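Local coordinates for protein spectinomycin phosphotransferase (PDB 3I1A) that probably transfers a phosphate group from a nucleotide to the antibiotic spectinomycin, thereby conferring resistance, and has a fold related to protein kinases, at residues 152-155 with 156-160. Numbering follows the deposited sequence.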
loop_
_atom_site.group_PDB
_atom_site.type_symbol
_atom_site.label_atom_id
_atom_site.label_comp_id
_atom_site.label_asym_id
_atom_site.label_seq_id
_atom_site.Cartn_x
_atom_site.Cartn_y
_atom_site.Cartn_z
ATOM N N GLU A 152 11.430 -9.331 -15.549
ATOM C CA GLU A 152 11.777 -10.652 -16.067
ATOM C C GLU A 152 10.543 -11.533 -16.160
ATOM O O GLU A 152 10.346 -12.220 -17.165
ATOM C CB GLU A 152 12.836 -11.323 -15.180
ATOM C CG GLU A 152 14.170 -10.581 -15.173
ATOM C CD GLU A 152 15.220 -11.230 -14.286
ATOM O OE1 GLU A 152 14.868 -11.755 -13.206
ATOM O OE2 GLU A 152 16.407 -11.199 -14.658
ATOM N N ILE A 153 9.706 -11.504 -15.128
ATOM C CA ILE A 153 8.489 -12.316 -15.136
ATOM C C ILE A 153 7.587 -11.939 -16.302
ATOM O O ILE A 153 7.040 -12.815 -16.977
ATOM C CB ILE A 153 7.709 -12.162 -13.820
ATOM C CG1 ILE A 153 8.450 -12.890 -12.703
ATOM C CG2 ILE A 153 6.303 -12.752 -13.961
ATOM C CD1 ILE A 153 7.980 -12.502 -11.312
ATOM N N VAL A 154 7.419 -10.650 -16.569
ATOM C CA VAL A 154 6.551 -10.290 -17.676
ATOM C C VAL A 154 7.174 -10.765 -18.995
ATOM O O VAL A 154 6.461 -11.151 -19.914
ATOM C CB VAL A 154 6.267 -8.757 -17.749
ATOM C CG1 VAL A 154 5.427 -8.450 -18.949
ATOM C CG2 VAL A 154 5.519 -8.298 -16.476
ATOM N N ARG A 155 8.502 -10.749 -19.094
ATOM C CA ARG A 155 9.099 -11.220 -20.346
ATOM C C ARG A 155 8.871 -12.716 -20.490
ATOM O O ARG A 155 8.749 -13.209 -21.613
ATOM C CB ARG A 155 10.609 -10.919 -20.415
ATOM C CG ARG A 155 10.906 -9.439 -20.471
ATOM C CD ARG A 155 12.341 -9.146 -20.862
ATOM N NE ARG A 155 12.697 -7.775 -20.527
ATOM C CZ ARG A 155 13.359 -7.439 -19.419
ATOM N NH1 ARG A 155 13.736 -8.376 -18.561
ATOM N NH2 ARG A 155 13.635 -6.167 -19.160
ATOM N N SER A 156 8.825 -13.440 -19.371
ATOM C CA SER A 156 8.598 -14.881 -19.450
ATOM C C SER A 156 7.206 -15.160 -20.011
ATOM O O SER A 156 6.961 -16.252 -20.526
ATOM C CB SER A 156 8.745 -15.552 -18.082
ATOM O OG SER A 156 7.677 -15.208 -17.210
ATOM N N PHE A 157 6.299 -14.184 -19.928
ATOM C CA PHE A 157 4.938 -14.369 -20.457
ATOM C C PHE A 157 4.894 -14.339 -21.980
ATOM O O PHE A 157 4.038 -14.979 -22.586
ATOM C CB PHE A 157 3.963 -13.269 -19.984
ATOM C CG PHE A 157 3.678 -13.254 -18.499
ATOM C CD1 PHE A 157 4.071 -14.304 -17.661
ATOM C CD2 PHE A 157 2.984 -12.181 -17.947
ATOM C CE1 PHE A 157 3.775 -14.279 -16.311
ATOM C CE2 PHE A 157 2.680 -12.151 -16.581
ATOM C CZ PHE A 157 3.076 -13.199 -15.765
ATOM N N TYR A 158 5.804 -13.583 -22.595
ATOM C CA TYR A 158 5.826 -13.425 -24.045
ATOM C C TYR A 158 5.572 -14.693 -24.853
ATOM O O TYR A 158 4.704 -14.719 -25.728
ATOM C CB TYR A 158 7.156 -12.799 -24.476
ATOM C CG TYR A 158 7.340 -11.367 -23.982
ATOM C CD1 TYR A 158 8.591 -10.756 -24.036
ATOM C CD2 TYR A 158 6.261 -10.621 -23.495
ATOM C CE1 TYR A 158 8.772 -9.434 -23.620
ATOM C CE2 TYR A 158 6.424 -9.291 -23.073
ATOM C CZ TYR A 158 7.685 -8.704 -23.141
ATOM O OH TYR A 158 7.862 -7.381 -22.763
ATOM N N ASN A 159 6.318 -15.740 -24.547
ATOM C CA ASN A 159 6.158 -16.969 -25.296
ATOM C C ASN A 159 4.932 -17.785 -24.899
ATOM O O ASN A 159 4.497 -18.648 -25.658
ATOM C CB ASN A 159 7.433 -17.817 -25.196
ATOM C CG ASN A 159 8.596 -17.202 -25.961
ATOM O OD1 ASN A 159 8.398 -16.374 -26.848
ATOM N ND2 ASN A 159 9.811 -17.616 -25.627
ATOM N N GLN A 160 4.378 -17.515 -23.719
ATOM C CA GLN A 160 3.201 -18.238 -23.249
ATOM C C GLN A 160 1.893 -17.732 -23.876
ATOM O O GLN A 160 0.865 -18.392 -23.788
ATOM C CB GLN A 160 3.101 -18.135 -21.725
ATOM C CG GLN A 160 4.330 -18.604 -20.975
ATOM C CD GLN A 160 4.131 -18.499 -19.480
ATOM O OE1 GLN A 160 3.167 -19.055 -18.940
ATOM N NE2 GLN A 160 5.029 -17.774 -18.800
HETATM O O HOH W 1 10.711 -6.729 -23.087
HETATM O O HOH W 2 8.914 -15.211 -23.213
#
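Tyr158 lies back over Arg155 in a local contact at the C-terminal end of helix 149-157, where the chain runs on past it; this short helix packs against helices 182-198 and 274-297, away from the nucleotide and magnesium sites. The CA of Arg155 sits over the centre of the Tyr158 ring, 3.8 Å from its centroid and 14° off the normal, a CH-pi contact. With Arg155 CG anti to its carbonyl carbon (chi1 -66°), the extended side chain runs alongside the ring. A water in the plane of both flat groups accepts a weak bond from Arg155 NE and lies 2.9 Å from Tyr158 OH, while Arg155 NH2 forms a salt bridge with Glu193.

The hydrogen bonding changes from alpha-helical to 3-10 type here: Ser156 N still reaches Glu152 O (2.9 Å), but Phe157 N bonds Val154 O at 3.0 Å and only weakly Ile153 O, and Tyr158 N turns to Arg155 O. A second water accepts a hydrogen bond from Asn159 N and donates one to Arg155 O at 2.6 Å. Ser156 OG, at chi1 70°, donates to Ile153 O; the 2.5 Å separation is unusually short and its exact length doubtful. That oxygen also lies above one Phe157 face, offset toward the rim, and on the same side Ile153 CG2 meets the ring near its edge, 3.7 Å from CZ. Beyond this pair, Phe157 packs on Gln294 and Leu297, and Ile153 on Ala290.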